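Local coordinates for phosphodiesterase (Candida albicans, PDB 6CPU), which belongs to the HD-type phosphodiesterase family and holds a zinc ion and a magnesium ion in a largely helical fold, at residues R482-A485 / E486-L490; H288-R292 / L293-P297; A179-Q182 / L183-L186. All coordinates share one frame; numbering follows the deposited sequence.

All three contacts are local, made between residues three to six positions apart, and each is partly buried. Contacts 1 and 3 are turns inside uninterrupted helices, 470-495 and 177-193, and lie on opposite sides of the chain's centre with their centres about 38 Å apart. Contact 2 is the C-terminal end of helix 276-292, about 36 Å from either of the others, centre to centre. Their chemistry follows their place: contact 1 combines a buried pair of glutamates with a watered outer face, contact 2 trades regular helix bonds for a glycine-containing Schellman turn packed with aliphatic groups, and contact 3 packs leucines against helix 84-94, one also touching 377-394, while a tyrosine and an asparagine remain exposed.

Contact 1: R482-A485 / E486-L490; sequences REFA and EVELL
The Phe484 ring and the Glu488 side chain, one helical turn apart, run side by side and point the same way. Water 1 sits over the centre of one ring face, its oxygen 3.1 Å above the plane of the Phe484 ring, and the CG of Glu488 approaches obliquely to 3.6 Å from CE2 of Phe484. Ring and carboxylate planes differ by only 28°. Two torsions bring this about: in Phe484 CG is anti to the backbone N (chi1 -179°), whereas the Glu488 chain bends at chi2 (-58°), folding its carboxylate back toward the ring. The water donates to OE2 of Glu488 at 2.7 Å and to the carbonyl O of Phe484 at 2.9 Å. That carbonyl is therefore gripped twice, because the backbone N of Glu488 also donates to Phe484 O, over 3.0 Å.

The same i to i+4 bonding runs through this part of helix 470-495, with Val487 N donating to Glu483 O. On the buried side, the CG2 branch of Val487 rests 3.4 Å from Glu483 O. Glu483 pairs with His274 and with the backbone N of Phe273, and its side chain is about 9 Å from both the zinc and the magnesium ion. Glu486 makes a salt bridge to Arg127 and a hydrogen bond to Tyr508, while OE2 of Glu488 forms a salt bridge with Lys491.

The two buried carboxylates, of Glu483 and Glu486, keep their OE1 atoms 6.0 Å apart, and each is met by its own polar partners, which probably offsets the cost of bringing like charges into the interior.

Contact 2: H288-R292 / L293-P297; sequences HFLIR and LGSLP
Leu293 turns back onto Phe289 as helix 276-292 closes in a Schellman motif, with Gly294 the first residue to leave helical backbone angles. The backbone N of Leu293 makes the final i to i+4 bond, 2.9 Å to Phe289 O. Its side chain follows the same carbonyl, CG of Leu293 lying 3.2 Å from Phe289 O, and beyond this turn both Phe289 and Leu293 pack against Leu457 of helix 446-462.

Gly294 adopts a positive phi of 77°, a value that glycine tolerates readily. N of Gly294 donates to Ile291 O at 2.8 Å, reaching that oxygen from above the carbonyl plane, well away from the lone-pair directions. This is the inner of the two bonds that define the motif.

Ser295 supplies the outer one: its N lies 2.8 Å from Leu290 O, nearly on the extension of that C=O bond. CB of Ser295 also touches CD2 of Leu290, while its hydroxyl is hydrogen-bonded to the backbone O of Leu334 in the loop that leads to helix 336-348.

Leu296 brings a second donor to Leu290 O, this one from above the plane, so one carbonyl serves two successive N-H groups. With CG placed anti to the carbonyl carbon (chi1 -67°), the Leu296 side chain lies back along the helix end. CD1 of Leu296 comes to 3.9 Å from CB of Leu290, and CB of Leu296 to 3.8 Å from CG1 of Ile291, whose chain it crosses at a slant. Leu290 and Leu296 both continue onto Thr339 of helix 336-348. Leu296 O receives a CA-H...O contact from CA of Ile291 at 3.4 Å, and water 2 donates both to that oxygen and to Ile291 O.

At Pro297 the chain departs, with Pro297 O still 4.1 Å from CG1 of Ile291.

Contact 3: A179-Q182 / L183-L186; sequences ATNQ and LIYL
Within helix 177-193, Thr180 and Ile184 meet one turn apart, their side chains slanting across each other. The touching atoms are the methyl CG2 of Thr180 and CD1 of Ile184, 4.1 Å apart. Ile184 has CG1 anti to its carbonyl carbon (chi1 -70°), which lays that branch back over the preceding turn and leaves CG1 3.3 Å from Thr180 O. Asn181 runs alongside the same isoleucine, with OD1 4.0 Å from CD1 of Ile184. Thr180 O is also the acceptor for Ile184 N, so donor and methylene close in on one carbonyl together.

The bonding is that of a regular alpha helix. Four successive i to i+4 hydrogen bonds span the junction, from Leu183 N to Ala179 O at 3.0 Å through to Leu186 N to Gln182 O, all of normal straightness, and they show no break in the helix. Its sides differ in their neighbours. Leu183 and Leu186 pack on Leu89 of helix 84-94, whereas Thr180 and Ile184 touch Arg392 of helix 377-394; Leu183 spans both, since it also reaches Ile393. The hydroxyl of Thr180 is hydrogen-bonded to Arg175 and to the backbone O of Ser176.

Both leucines carry their side chains back along the helix, CG of Leu186 lying 3.3 Å from Gln182 O and CG of Leu183 3.5 Å from Ala179 O. Gln182 and the exposed Tyr185 extend in the same direction, amide and ring planes 35° apart, and the CB of Tyr185 sits 3.3 Å from Gln182 O.

Contact 1: R482-A485 / E486-L490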
# COMPACT_ATOMS: atom_id res chain seq x y z
N ARG A 482 14.94 -6.93 6.42
CA ARG A 482 14.42 -6.66 7.76
C ARG A 482 13.09 -7.40 7.97
O ARG A 482 12.87 -7.99 9.04
CB ARG A 482 14.20 -5.17 8.01
CG ARG A 482 15.47 -4.34 8.08
CD ARG A 482 15.13 -2.87 8.13
NE ARG A 482 16.27 -2.03 8.50
CZ ARG A 482 16.21 -0.71 8.65
NH1 ARG A 482 15.06 -0.06 8.46
NH2 ARG A 482 17.31 -0.03 8.98
N GLU A 483 12.23 -7.34 6.97
CA GLU A 483 10.92 -7.99 7.06
C GLU A 483 11.06 -9.51 7.09
O GLU A 483 10.39 -10.17 7.87
CB GLU A 483 10.00 -7.54 5.93
CG GLU A 483 8.55 -7.94 6.15
CD GLU A 483 7.59 -7.24 5.21
OE1 GLU A 483 7.51 -5.99 5.21
OE2 GLU A 483 6.91 -7.96 4.46
N PHE A 484 11.96 -10.06 6.27
CA PHE A 484 12.32 -11.49 6.33
C PHE A 484 12.74 -11.91 7.74
O PHE A 484 12.28 -12.94 8.23
CB PHE A 484 13.43 -11.82 5.32
CG PHE A 484 13.82 -13.28 5.30
CD1 PHE A 484 13.27 -14.16 4.37
CD2 PHE A 484 14.76 -13.78 6.22
CE1 PHE A 484 13.63 -15.51 4.36
CE2 PHE A 484 15.12 -15.13 6.20
CZ PHE A 484 14.55 -15.99 5.27
N ALA A 485 13.59 -11.11 8.38
CA ALA A 485 14.07 -11.43 9.74
C ALA A 485 12.96 -11.39 10.79
O ALA A 485 12.96 -12.17 11.73
CB ALA A 485 15.19 -10.47 10.15
N GLU A 486 12.01 -10.46 10.63
CA GLU A 486 10.85 -10.42 11.51
C GLU A 486 9.99 -11.67 11.35
O GLU A 486 9.50 -12.21 12.34
CB GLU A 486 10.02 -9.15 11.26
CG GLU A 486 10.72 -7.85 11.67
CD GLU A 486 9.81 -6.62 11.53
OE1 GLU A 486 8.66 -6.81 11.07
OE2 GLU A 486 10.23 -5.49 11.91
N VAL A 487 9.80 -12.14 10.12
CA VAL A 487 9.03 -13.36 9.90
C VAL A 487 9.73 -14.57 10.55
O VAL A 487 9.08 -15.40 11.19
CB VAL A 487 8.76 -13.61 8.40
CG1 VAL A 487 8.06 -14.95 8.18
CG2 VAL A 487 7.90 -12.49 7.82
N GLU A 488 11.05 -14.62 10.44
CA GLU A 488 11.81 -15.69 11.12
C GLU A 488 11.63 -15.63 12.64
O GLU A 488 11.51 -16.66 13.29
CB GLU A 488 13.30 -15.61 10.74
CG GLU A 488 13.59 -16.01 9.31
CD GLU A 488 13.12 -17.41 8.98
OE1 GLU A 488 13.32 -18.31 9.82
OE2 GLU A 488 12.54 -17.62 7.89
N LEU A 489 11.59 -14.43 13.20
CA LEU A 489 11.42 -14.26 14.64
C LEU A 489 10.00 -14.66 15.07
O LEU A 489 9.81 -15.28 16.11
CB LEU A 489 11.74 -12.82 15.02
CG LEU A 489 12.04 -12.43 16.45
CD1 LEU A 489 13.10 -13.33 17.08
CD2 LEU A 489 12.51 -10.98 16.45
N LEU A 490 9.00 -14.31 14.26
CA LEU A 490 7.62 -14.73 14.55
C LEU A 490 7.47 -16.25 14.54
O LEU A 490 6.86 -16.81 15.44
CB LEU A 490 6.67 -14.11 13.54
CG LEU A 490 5.20 -14.51 13.69
CD1 LEU A 490 4.68 -14.21 15.08
CD2 LEU A 490 4.40 -13.78 12.62
O HOH W 1 11.51 -15.31 6.82

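Contact 2: H288-R292 / L293-P297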
# COMPACT_ATOMS: atom_id res chain seq x y z
N HIS A 288 6.01 4.49 -15.06
CA HIS A 288 7.10 4.59 -16.05
C HIS A 288 6.94 3.61 -17.22
O HIS A 288 7.09 4.02 -18.38
CB HIS A 288 8.47 4.44 -15.39
CG HIS A 288 9.05 5.73 -14.90
ND1 HIS A 288 10.21 6.26 -15.41
CD2 HIS A 288 8.61 6.61 -13.97
CE1 HIS A 288 10.47 7.41 -14.81
NE2 HIS A 288 9.51 7.64 -13.92
N PHE A 289 6.59 2.35 -16.92
CA PHE A 289 6.31 1.38 -17.99
C PHE A 289 5.29 1.93 -18.97
O PHE A 289 5.51 1.91 -20.19
CB PHE A 289 5.79 0.03 -17.43
CG PHE A 289 6.78 -0.72 -16.57
CD1 PHE A 289 8.14 -0.44 -16.58
CD2 PHE A 289 6.34 -1.75 -15.75
CE1 PHE A 289 9.03 -1.15 -15.80
CE2 PHE A 289 7.22 -2.47 -14.96
CZ PHE A 289 8.57 -2.16 -14.98
N LEU A 290 4.18 2.43 -18.45
CA LEU A 290 3.10 2.94 -19.28
C LEU A 290 3.49 4.16 -20.12
O LEU A 290 3.01 4.31 -21.25
CB LEU A 290 1.88 3.26 -18.41
CG LEU A 290 1.19 2.01 -17.82
CD1 LEU A 290 0.41 2.36 -16.56
CD2 LEU A 290 0.29 1.37 -18.86
N ILE A 291 4.34 5.03 -19.59
CA ILE A 291 4.84 6.16 -20.37
C ILE A 291 5.71 5.65 -21.52
O ILE A 291 5.46 5.97 -22.68
CB ILE A 291 5.63 7.17 -19.51
CG1 ILE A 291 4.66 7.93 -18.61
CG2 ILE A 291 6.40 8.15 -20.40
CD1 ILE A 291 5.32 8.49 -17.38
N ARG A 292 6.70 4.82 -21.19
CA ARG A 292 7.62 4.30 -22.19
C ARG A 292 6.94 3.40 -23.23
O ARG A 292 7.48 3.20 -24.32
CB ARG A 292 8.79 3.60 -21.50
CG ARG A 292 9.66 4.55 -20.70
CD ARG A 292 10.96 3.90 -20.30
NE ARG A 292 11.71 4.68 -19.31
CZ ARG A 292 12.47 5.74 -19.58
NH1 ARG A 292 12.60 6.20 -20.82
NH2 ARG A 292 13.10 6.36 -18.58
N LEU A 293 5.75 2.88 -22.91
CA LEU A 293 4.92 2.14 -23.85
C LEU A 293 3.99 3.03 -24.67
O LEU A 293 3.25 2.55 -25.53
CB LEU A 293 4.06 1.10 -23.09
CG LEU A 293 4.82 -0.12 -22.59
CD1 LEU A 293 4.04 -0.83 -21.48
CD2 LEU A 293 5.11 -1.07 -23.74
N GLY A 294 3.99 4.33 -24.38
CA GLY A 294 3.12 5.26 -25.08
C GLY A 294 1.67 5.23 -24.65
O GLY A 294 0.82 5.80 -25.33
N SER A 295 1.38 4.57 -23.53
CA SER A 295 0.02 4.56 -22.98
C SER A 295 -0.28 5.83 -22.21
O SER A 295 -1.43 6.17 -21.99
CB SER A 295 -0.20 3.34 -22.08
OG SER A 295 -0.56 2.21 -22.85
N LEU A 296 0.78 6.52 -21.78
CA LEU A 296 0.67 7.86 -21.23
C LEU A 296 1.72 8.74 -21.90
O LEU A 296 2.83 8.27 -22.14
CB LEU A 296 0.99 7.86 -19.74
CG LEU A 296 0.03 7.15 -18.78
CD1 LEU A 296 0.77 6.86 -17.49
CD2 LEU A 296 -1.22 7.96 -18.54
N PRO A 297 1.39 10.01 -22.14
CA PRO A 297 2.39 10.91 -22.74
C PRO A 297 3.47 11.29 -21.74
O PRO A 297 3.23 11.30 -20.53
CB PRO A 297 1.57 12.15 -23.11
CG PRO A 297 0.39 12.14 -22.19
CD PRO A 297 0.14 10.71 -21.80
O HOH W 2 4.77 8.35 -24.10

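Contact 3: A179-Q182 / L183-L186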
# COMPACT_ATOMS: atom_id res chain seq x y z
N ALA A 179 -25.73 0.26 4.81
CA ALA A 179 -24.49 0.62 5.48
C ALA A 179 -23.50 1.19 4.47
O ALA A 179 -22.81 2.15 4.76
CB ALA A 179 -23.89 -0.58 6.21
N THR A 180 -23.45 0.59 3.28
CA THR A 180 -22.55 1.04 2.21
C THR A 180 -22.83 2.48 1.80
O THR A 180 -21.91 3.29 1.65
CB THR A 180 -22.63 0.08 1.01
OG1 THR A 180 -22.09 -1.19 1.39
CG2 THR A 180 -21.86 0.61 -0.20
N ASN A 181 -24.10 2.84 1.63
CA ASN A 181 -24.42 4.19 1.22
C ASN A 181 -24.20 5.22 2.30
O ASN A 181 -23.87 6.38 2.00
CB ASN A 181 -25.85 4.28 0.69
CG ASN A 181 -26.02 3.53 -0.61
OD1 ASN A 181 -25.14 3.53 -1.47
ND2 ASN A 181 -27.17 2.90 -0.77
N GLN A 182 -24.34 4.80 3.56
CA GLN A 182 -24.05 5.66 4.70
C GLN A 182 -22.54 5.95 4.80
O GLN A 182 -22.14 7.08 5.06
CB GLN A 182 -24.58 5.02 5.99
CG GLN A 182 -24.68 5.95 7.19
CD GLN A 182 -25.71 7.07 7.02
OE1 GLN A 182 -25.79 7.98 7.84
NE2 GLN A 182 -26.49 7.00 5.95
N LEU A 183 -21.71 4.93 4.59
CA LEU A 183 -20.25 5.15 4.54
C LEU A 183 -19.84 6.08 3.40
O LEU A 183 -18.94 6.89 3.57
CB LEU A 183 -19.49 3.82 4.41
CG LEU A 183 -19.56 2.95 5.66
CD1 LEU A 183 -18.95 1.61 5.39
CD2 LEU A 183 -18.89 3.60 6.86
N ILE A 184 -20.49 5.94 2.23
CA ILE A 184 -20.24 6.82 1.09
C ILE A 184 -20.60 8.26 1.46
O ILE A 184 -19.88 9.20 1.11
CB ILE A 184 -21.02 6.36 -0.17
CG1 ILE A 184 -20.44 5.05 -0.72
CG2 ILE A 184 -20.97 7.42 -1.28
CD1 ILE A 184 -21.26 4.38 -1.81
N TYR A 185 -21.71 8.41 2.17
CA TYR A 185 -22.18 9.70 2.64
C TYR A 185 -21.16 10.36 3.58
O TYR A 185 -20.85 11.54 3.45
CB TYR A 185 -23.53 9.54 3.33
CG TYR A 185 -23.95 10.75 4.12
CD1 TYR A 185 -23.92 10.74 5.51
CD2 TYR A 185 -24.39 11.90 3.48
CE1 TYR A 185 -24.30 11.86 6.24
CE2 TYR A 185 -24.77 13.02 4.20
CZ TYR A 185 -24.73 12.99 5.58
OH TYR A 185 -25.12 14.11 6.28
N LEU A 186 -20.64 9.57 4.51
CA LEU A 186 -19.64 10.05 5.46
C LEU A 186 -18.31 10.36 4.77
O LEU A 186 -17.64 11.31 5.13
CB LEU A 186 -19.46 9.04 6.59
CG LEU A 186 -20.67 8.82 7.51
CD1 LEU A 186 -20.48 7.61 8.41
CD2 LEU A 186 -20.95 10.05 8.35